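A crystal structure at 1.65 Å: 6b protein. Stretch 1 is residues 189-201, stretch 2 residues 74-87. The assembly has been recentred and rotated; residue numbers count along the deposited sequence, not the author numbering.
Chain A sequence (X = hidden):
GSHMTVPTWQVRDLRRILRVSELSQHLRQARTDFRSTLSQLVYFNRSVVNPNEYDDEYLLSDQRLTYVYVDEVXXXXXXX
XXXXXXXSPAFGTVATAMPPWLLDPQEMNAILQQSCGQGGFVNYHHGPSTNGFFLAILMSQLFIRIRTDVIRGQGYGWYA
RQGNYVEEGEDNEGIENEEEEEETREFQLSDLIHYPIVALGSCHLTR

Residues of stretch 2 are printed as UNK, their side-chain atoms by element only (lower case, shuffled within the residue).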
ATOM      1  N   LEU A 189      -8.071   4.436  12.780  1.00 16.25           N
ATOM      2  CA  LEU A 189      -6.745   4.490  13.369  1.00 17.25           C
ATOM      3  C   LEU A 189      -6.510   3.188  14.115  1.00 17.46           C
ATOM      4  O   LEU A 189      -7.047   2.974  15.208  1.00 18.05           O
ATOM      5  CB  LEU A 189      -6.617   5.674  14.326  1.00 18.28           C
ATOM      6  CG  LEU A 189      -6.316   7.051  13.739  1.00 20.29           C
ATOM      7  CD1 LEU A 189      -6.496   8.107  14.826  1.00 22.83           C
ATOM      8  CD2 LEU A 189      -4.905   7.104  13.175  1.00 21.58           C
ATOM      9  N   SER A 190      -5.703   2.324  13.511  1.00 16.96           N
ATOM     10  CA  SER A 190      -5.449   0.983  14.029  1.00 17.76           C
ATOM     11  C   SER A 190      -4.197   0.429  13.362  1.00 16.77           C
ATOM     12  O   SER A 190      -3.755   0.927  12.318  1.00 16.62           O
ATOM     13  CB  SER A 190      -6.624   0.053  13.717  1.00 17.77           C
ATOM     14  OG  SER A 190      -6.473  -1.189  14.390  1.00 21.43           O
ATOM     15  N   ASP A 191      -3.625  -0.618  13.945  1.00 16.83           N
ATOM     16  CA  ASP A 191      -2.479  -1.263  13.292  1.00 16.26           C
ATOM     17  C   ASP A 191      -2.897  -2.207  12.163  1.00 15.58           C
ATOM     18  O   ASP A 191      -2.059  -2.666  11.381  1.00 14.63           O
ATOM     19  CB  ASP A 191      -1.593  -1.949  14.319  1.00 17.45           C
ATOM     20  CG  ASP A 191      -0.902  -0.948  15.222  1.00 18.16           C
ATOM     21  OD1 ASP A 191      -0.161  -0.079  14.704  1.00 18.09           O
ATOM     22  OD2 ASP A 191      -1.110  -1.022  16.449  1.00 22.62           O
ATOM     23  N   LEU A 192      -4.200  -2.480  12.080  1.00 15.67           N
ATOM     24  CA  LEU A 192      -4.792  -3.117  10.899  1.00 15.30           C
ATOM     25  C   LEU A 192      -6.116  -2.428  10.606  1.00 15.10           C
ATOM     26  O   LEU A 192      -7.039  -2.454  11.437  1.00 16.09           O
ATOM     27  CB  LEU A 192      -5.060  -4.613  11.122  1.00 16.39           C
ATOM     28  CG  LEU A 192      -3.940  -5.647  11.090  1.00 17.80           C
ATOM     29  CD1 LEU A 192      -4.536  -7.000  11.430  1.00 18.09           C
ATOM     30  CD2 LEU A 192      -3.242  -5.703   9.737  1.00 18.59           C
ATOM     31  N   ILE A 193      -6.209  -1.814   9.435  1.00 14.10           N
ATOM     32  CA  ILE A 193      -7.423  -1.113   9.026  1.00 13.70           C
ATOM     33  C   ILE A 193      -8.090  -1.793   7.835  1.00 13.16           C
ATOM     34  O   ILE A 193      -7.432  -2.464   7.041  1.00 13.16           O
ATOM     35  CB  ILE A 193      -7.138   0.385   8.702  1.00 13.45           C
ATOM     36  CG1 ILE A 193      -6.155   0.546   7.533  1.00 13.00           C
ATOM     37  CG2 ILE A 193      -6.610   1.104   9.957  1.00 13.90           C
ATOM     38  CD1 ILE A 193      -6.046   1.982   7.010  1.00 13.57           C
ATOM     39  N   HIS A 194      -9.402  -1.643   7.724  1.00 12.96           N
ATOM     40  CA  HIS A 194     -10.108  -2.042   6.517  1.00 13.53           C
ATOM     41  C   HIS A 194      -9.720  -1.097   5.372  1.00 13.04           C
ATOM     42  O   HIS A 194      -9.900   0.121   5.477  1.00 13.23           O
ATOM     43  CB  HIS A 194     -11.611  -1.996   6.785  1.00 14.53           C
ATOM     44  CG  HIS A 194     -12.460  -2.148   5.568  1.00 17.01           C
ATOM     45  ND1 HIS A 194     -12.203  -3.072   4.576  1.00 21.00           N
ATOM     46  CD2 HIS A 194     -13.613  -1.529   5.216  1.00 20.15           C
ATOM     47  CE1 HIS A 194     -13.140  -2.988   3.647  1.00 19.69           C
ATOM     48  NE2 HIS A 194     -14.001  -2.053   4.007  1.00 23.06           N
ATOM     49  N   TYR A 195      -9.184  -1.655   4.286  1.00 12.62           N
ATOM     50  CA  TYR A 195      -8.659  -0.831   3.192  1.00 12.40           C
ATOM     51  C   TYR A 195      -8.584  -1.647   1.899  1.00 12.66           C
ATOM     52  O   TYR A 195      -8.144  -2.796   1.933  1.00 12.59           O
ATOM     53  CB  TYR A 195      -7.260  -0.319   3.564  1.00 11.54           C
ATOM     54  CG  TYR A 195      -6.759   0.815   2.698  1.00 11.13           C
ATOM     55  CD1 TYR A 195      -6.904   2.143   3.114  1.00 10.93           C
ATOM     56  CD2 TYR A 195      -6.139   0.560   1.468  1.00 11.80           C
ATOM     57  CE1 TYR A 195      -6.450   3.198   2.319  1.00 11.19           C
ATOM     58  CE2 TYR A 195      -5.683   1.603   0.661  1.00 11.69           C
ATOM     59  CZ  TYR A 195      -5.841   2.918   1.100  1.00 11.12           C
ATOM     60  OH  TYR A 195      -5.389   3.951   0.310  1.00 11.68           O
ATOM     61  N   PRO A 196      -9.017  -1.065   0.760  1.00 12.31           N
ATOM     62  CA  PRO A 196      -9.025  -1.861  -0.471  1.00 12.35           C
ATOM     63  C   PRO A 196      -7.619  -2.148  -0.971  1.00 11.60           C
ATOM     64  O   PRO A 196      -6.778  -1.250  -1.014  1.00 11.59           O
ATOM     65  CB  PRO A 196      -9.755  -0.962  -1.480  1.00 12.47           C
ATOM     66  CG  PRO A 196     -10.473   0.075  -0.634  1.00 13.52           C
ATOM     67  CD  PRO A 196      -9.542   0.291   0.517  1.00 12.82           C
ATOM     68  N   ILE A 197      -7.385  -3.401  -1.335  1.00 11.38           N
ATOM     69  CA  ILE A 197      -6.108  -3.821  -1.895  1.00 10.36           C
ATOM     70  C   ILE A 197      -6.325  -4.132  -3.368  1.00 10.95           C
ATOM     71  O   ILE A 197      -7.226  -4.896  -3.710  1.00 11.58           O
ATOM     72  CB  ILE A 197      -5.559  -5.072  -1.144  1.00 10.29           C
ATOM     73  CG1 ILE A 197      -5.483  -4.820   0.380  1.00 10.25           C
ATOM     74  CG2 ILE A 197      -4.189  -5.494  -1.719  1.00  9.69           C
ATOM     75  CD1 ILE A 197      -4.628  -3.606   0.799  1.00 10.09           C
ATOM     76  N   VAL A 198      -5.523  -3.524  -4.243  1.00 10.42           N
ATOM     77  CA  VAL A 198      -5.646  -3.785  -5.674  1.00 10.34           C
ATOM     78  C   VAL A 198      -5.078  -5.168  -6.009  1.00 10.25           C
ATOM     79  O   VAL A 198      -5.741  -5.988  -6.658  1.00 11.05           O
ATOM     80  CB  VAL A 198      -4.957  -2.699  -6.518  1.00 10.19           C
ATOM     81  CG1 VAL A 198      -5.062  -3.040  -8.016  1.00 10.78           C
ATOM     82  CG2 VAL A 198      -5.576  -1.333  -6.214  1.00 11.73           C
ATOM     83  N   ALA A 199      -3.859  -5.414  -5.547  1.00  9.89           N
ATOM     84  CA  ALA A 199      -3.164  -6.664  -5.836  1.00 10.26           C
ATOM     85  C   ALA A 199      -2.170  -6.991  -4.730  1.00 10.16           C
ATOM     86  O   ALA A 199      -1.791  -6.117  -3.943  1.00  9.89           O
ATOM     87  CB  ALA A 199      -2.438  -6.563  -7.179  1.00 10.96           C
ATOM     88  N   LEU A 200      -1.745  -8.250  -4.677  1.00 10.63           N
ATOM     89  CA  LEU A 200      -0.616  -8.638  -3.823  1.00 10.34           C
ATOM     90  C   LEU A 200       0.360  -9.464  -4.657  1.00 10.22           C
ATOM     91  O   LEU A 200      -0.018 -10.047  -5.679  1.00 11.11           O
ATOM     92  CB  LEU A 200      -1.069  -9.412  -2.576  1.00 11.32           C
ATOM     93  CG  LEU A 200      -1.631 -10.836  -2.732  1.00 12.17           C
ATOM     94  CD1 LEU A 200      -1.332 -11.673  -1.490  1.00 15.35           C
ATOM     95  CD2 LEU A 200      -3.149 -10.825  -3.003  1.00 12.51           C
ATOM     96  N   GLY A 201       1.622  -9.493  -4.240  1.00  9.22           N
ATOM     97  CA  GLY A 201       2.600 -10.252  -5.006  1.00  9.27           C
ATOM     98  C   GLY A 201       3.877 -10.446  -4.231  1.00  9.17           C
ATOM     99  O   GLY A 201       3.965 -10.089  -3.049  1.00  9.10           O
ATOM    100  N   UNK A  74       1.609 -11.745   6.259  1.00 14.89           N
ATOM    101  CA  UNK A  74       0.872 -10.483   6.262  1.00 14.03           C
ATOM    102  C   UNK A  74       0.217 -10.227   4.909  1.00 13.63           C
ATOM    103  O   UNK A  74      -0.924  -9.772   4.843  1.00 12.92           O
ATOM    104  c   UNK A  74       1.802  -9.325   6.673  1.00 13.41           C
ATOM    105  o   UNK A  74       2.273  -9.575   8.001  1.00 14.79           O
ATOM    106  c   UNK A  74       1.081  -7.982   6.628  1.00 13.64           C
ATOM    107  N   UNK A  75       0.935 -10.543   3.831  1.00 13.62           N
ATOM    108  CA  UNK A  75       0.386 -10.386   2.478  1.00 14.01           C
ATOM    109  C   UNK A  75      -0.927 -11.174   2.332  1.00 14.96           C
ATOM    110  O   UNK A  75      -1.923 -10.642   1.839  1.00 14.98           O
ATOM    111  c   UNK A  75       1.413 -10.836   1.440  1.00 13.71           C
ATOM    112  N   UNK A  76      -0.923 -12.422   2.793  1.00 16.27           N
ATOM    113  CA  UNK A  76      -2.088 -13.295   2.675  1.00 18.00           C
ATOM    114  C   UNK A  76      -3.230 -12.760   3.537  1.00 17.86           C
ATOM    115  O   UNK A  76      -4.364 -12.647   3.069  1.00 18.26           O
ATOM    116  o   UNK A  76      -0.854 -17.280   1.946  1.00 32.14           O
ATOM    117  c   UNK A  76      -2.651 -15.793   2.523  1.00 24.71           C
ATOM    118  c   UNK A  76      -1.987 -17.155   2.430  1.00 29.45           C
ATOM    119  c   UNK A  76      -1.715 -14.727   3.070  1.00 19.00           C
ATOM    120  n   UNK A  76      -2.690 -18.187   2.890  1.00 32.61           N
ATOM    121  N   UNK A  77      -2.925 -12.424   4.789  1.00 18.03           N
ATOM    122  CA  UNK A  77      -3.928 -11.884   5.712  1.00 18.65           C
ATOM    123  C   UNK A  77      -4.568 -10.625   5.143  1.00 18.43           C
ATOM    124  O   UNK A  77      -5.786 -10.487   5.139  1.00 18.61           O
ATOM    125  c   UNK A  77      -3.310 -11.569   7.078  1.00 19.44           C
ATOM    126  c   UNK A  77      -4.219 -10.862   8.097  1.00 20.74           C
ATOM    127  c   UNK A  77      -3.386 -10.224   9.199  1.00 23.18           C
ATOM    128  c   UNK A  77      -5.259 -11.826   8.679  1.00 24.58           C
ATOM    129  N   UNK A  78      -3.737  -9.708   4.657  1.00 17.78           N
ATOM    130  CA  UNK A  78      -4.237  -8.416   4.201  1.00 18.05           C
ATOM    131  C   UNK A  78      -4.923  -8.511   2.847  1.00 18.68           C
ATOM    132  O   UNK A  78      -5.989  -7.942   2.654  1.00 17.82           O
ATOM    133  s   UNK A  78      -2.573  -6.947   5.823  1.00 19.83           S
ATOM    134  c   UNK A  78      -3.111  -7.379   4.190  1.00 17.72           C
ATOM    135  N   UNK A  79      -4.305  -9.223   1.904  1.00 20.23           N
ATOM    136  CA  UNK A  79      -4.925  -9.452   0.594  1.00 22.43           C
ATOM    137  C   UNK A  79      -6.292 -10.111   0.616  1.00 24.45           C
ATOM    138  O   UNK A  79      -7.237  -9.632  -0.026  1.00 25.75           O
ATOM    139  N   UNK A  80      -6.418 -11.204   1.362  1.00 24.73           N
ATOM    140  CA  UNK A  80      -7.662 -11.971   1.413  1.00 26.04           C
ATOM    141  C   UNK A  80      -8.772 -11.278   2.189  1.00 24.85           C
ATOM    142  O   UNK A  80      -9.947 -11.625   2.051  1.00 26.01           O
ATOM    143  c   UNK A  80      -7.412 -13.362   2.006  1.00 27.47           C
ATOM    144  c   UNK A  80      -6.162 -15.553   1.740  1.00 33.36           C
ATOM    145  c   UNK A  80      -8.063 -15.002   0.184  1.00 33.61           C
ATOM    146  c   UNK A  80      -6.914 -14.434   1.027  1.00 30.92           C
ATOM    147  N   UNK A  81      -8.406 -10.285   2.995  1.00 22.43           N
ATOM    148  CA  UNK A  81      -9.346  -9.714   3.946  1.00 21.10           C
ATOM    149  C   UNK A  81      -9.557  -8.215   3.819  1.00 19.17           C
ATOM    150  O   UNK A  81     -10.259  -7.626   4.645  1.00 19.08           O
ATOM    151  n   UNK A  81     -10.075 -11.991   6.205  1.00 25.90           N
ATOM    152  o   UNK A  81      -8.018 -12.268   5.346  1.00 26.29           O
ATOM    153  c   UNK A  81      -8.966 -11.534   5.649  1.00 24.26           C
ATOM    154  c   UNK A  81      -8.929 -10.050   5.373  1.00 21.46           C
ATOM    155  N   UNK A  82      -8.965  -7.617   2.785  1.00 17.61           N
ATOM    156  CA  UNK A  82      -9.070  -6.179   2.533  1.00 16.38           C
ATOM    157  C   UNK A  82      -8.590  -5.369   3.736  1.00 14.79           C
ATOM    158  O   UNK A  82      -9.317  -4.520   4.265  1.00 13.85           O
ATOM    159  n   UNK A  82     -14.375  -7.214   0.588  1.00 32.68           N
ATOM    160  n   UNK A  82     -14.080  -5.622   2.212  1.00 31.86           N
ATOM    161  c   UNK A  82     -12.006  -4.420   0.714  1.00 25.14           C
ATOM    162  c   UNK A  82     -10.504  -5.802   2.157  1.00 17.54           C
ATOM    163  n   UNK A  82     -12.769  -5.595   0.314  1.00 27.74           N
ATOM    164  c   UNK A  82     -13.740  -6.142   1.038  1.00 31.02           C
ATOM    165  c   UNK A  82     -10.570  -4.757   1.076  1.00 20.50           C
ATOM    166  N   UNK A  83      -7.368  -5.660   4.173  1.00 13.40           N
ATOM    167  CA  UNK A  83      -6.750  -4.950   5.289  1.00 12.77           C
ATOM    168  C   UNK A  83      -5.448  -4.299   4.866  1.00 12.22           C
ATOM    169  O   UNK A  83      -4.760  -4.783   3.966  1.00 12.26           O
ATOM    170  c   UNK A  83      -7.670  -6.652   7.037  1.00 13.94           C
ATOM    171  c   UNK A  83      -6.471  -5.898   6.456  1.00 12.38           C
ATOM    172  c   UNK A  83      -8.618  -5.688   7.743  1.00 13.59           C
ATOM    173  c   UNK A  83      -7.228  -7.770   7.974  1.00 16.80           C
ATOM    174  N   UNK A  84      -5.120  -3.200   5.531  1.00 12.13           N
ATOM    175  CA  UNK A  84      -3.820  -2.579   5.366  1.00 11.78           C
ATOM    176  C   UNK A  84      -3.162  -2.468   6.750  1.00 11.55           C
ATOM    177  O   UNK A  84      -3.804  -2.012   7.696  1.00 10.76           O
ATOM    178  c   UNK A  84      -2.182  -1.265   2.956  1.00 14.51           C
ATOM    179  c   UNK A  84      -3.992  -1.209   4.732  1.00 12.33           C
ATOM    180  c   UNK A  84      -2.981   0.914   3.935  1.00 15.07           C
ATOM    181  c   UNK A  84      -2.717  -0.544   4.210  1.00 13.42           C
ATOM    182  N   UNK A  85      -1.888  -2.909   6.874  1.00 11.20           N
ATOM    183  CA  UNK A  85      -1.193  -2.835   8.165  1.00 11.49           C
ATOM    184  C   UNK A  85      -0.492  -1.499   8.378  1.00 11.14           C
ATOM    185  O   UNK A  85      -0.122  -0.822   7.413  1.00 11.17           O
ATOM    186  c   UNK A  85      -0.121  -3.919   8.040  1.00 11.55           C
ATOM    187  c   UNK A  85       0.246  -3.907   6.590  1.00 10.72           C
ATOM    188  c   UNK A  85      -1.034  -3.509   5.825  1.00 10.85           C
ATOM    189  N   UNK A  86      -0.306  -1.123   9.640  1.00 11.20           N
ATOM    190  CA  UNK A  86       0.679  -0.095   9.946  1.00 10.52           C
ATOM    191  C   UNK A  86       2.069  -0.716   9.783  1.00 10.73           C
ATOM    192  O   UNK A  86       2.251  -1.936   9.952  1.00 10.60           O
ATOM    193  o   UNK A  86       0.697  -0.633  12.294  1.00 12.72           O
ATOM    194  c   UNK A  86       0.509   0.430  11.373  1.00 11.90           C
ATOM    195  N   UNK A  87       3.040   0.120   9.429  1.00  9.92           N
ATOM    196  CA  UNK A  87       4.442  -0.303   9.382  1.00 10.28           C
ATOM    197  C   UNK A  87       5.353   0.715  10.068  1.00 11.41           C
ATOM    198  O   UNK A  87       6.562   0.756   9.831  1.00 11.63           O
ATOM    199  n   UNK A  87       4.796   0.339   5.704  1.00 10.04           N
ATOM    200  c   UNK A  87       4.651   0.581   7.015  1.00  9.35           C
ATOM    201  o   UNK A  87       4.341   1.693   7.465  1.00  9.53           O
ATOM    202  c   UNK A  87       4.898  -0.583   7.942  1.00 10.05           C
TER

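Position 74 carries three side-chain atoms, a CB bonded to one oxygen and one carbon, and makes no contact with stretch 1. It is Thr 74, already inside a helix that began earlier. Position 75 has a single carbon, pointing toward the other stretch, with CB 4.1 Å from Leu 200 CD1: Ala 75, whose methyl packs against the leucine. Position 76 holds three carbons in line, the last bearing an oxygen and a nitrogen, and it points away: Gln 76.

Position 77 has four carbons forked at the second, the pattern of leucine, and one fork tip lies 4.1 Å from Leu 192 CD1: Leu 77. Position 78 shows one carbon and one sulfur, with the sulfur 4.2 Å from Leu 192 CD2: Cys 78. Position 79 has no side-chain atoms, and its CA sits 4.2 Å from Leu 200 CD2; an ideal CB would fall 2.9 Å from that same CD2, a clash. Gly 79 leaves the space that Leu 200 uses. Position 80, four carbons forked at the second and facing away from stretch 1, is Leu 80. Position 81, two carbons with an oxygen and a nitrogen on the second, makes no contact across: Asn 81.

Position 82 runs three carbons, a nitrogen, then a carbon with two more nitrogens; one terminal nitrogen lies 3.1 Å from His 194 CE1, and the second side-chain carbon lies 3.6 Å from Pro 196 CA. This is Arg 82. Its positive phi marks a Schellman motif closing the helix. Its carbonyl O accepts from Tyr 195 N at 2.9 Å and from His 194 ND1 at 3.2 Å.

Position 83 has four carbons forked at the second, one tip 4.4 Å from Leu 192 CD1: Leu 83. Position 84 repeats that fork, but one tip lies over the face of the Tyr 195 ring, 4.0 Å from its centroid, and the other is 4.0 Å from Ile 197 CD1. This is Leu 84. At position 85 three carbons close a ring onto the backbone nitrogen, and its CB lies 4.0 Å from Leu 192 CD2: Pro 85. Position 86 is one carbon and one oxygen, the oxygen 2.6 Å from Asp 191 OD1: Ser 86, whose OG donates that hydrogen bond. Position 87, two carbons with an oxygen and a nitrogen on the second, points away: Asn 87.

The contact works by joining an antiparallel strand pair to a helix packing site. Leu 84 N donates to Ile 193 O at 2.9 Å, and Ile 193 N to Leu 84 O at 3.0 Å; Ser 86 N to Asp 191 O, at 2.9 Å, extends the ladder. A proline fits at 85 because that position forms a non-hydrogen-bonded pair with Leu 192, which asks no NH of it. Ile 193 and Leu 84 share one face, Leu 192 and Pro 85 the other. The rule is economical: backbone bonds set register, while apolar side chains fill the space beside them.

Stretch 2 (74-87) TAQLCGLNRLLPSN
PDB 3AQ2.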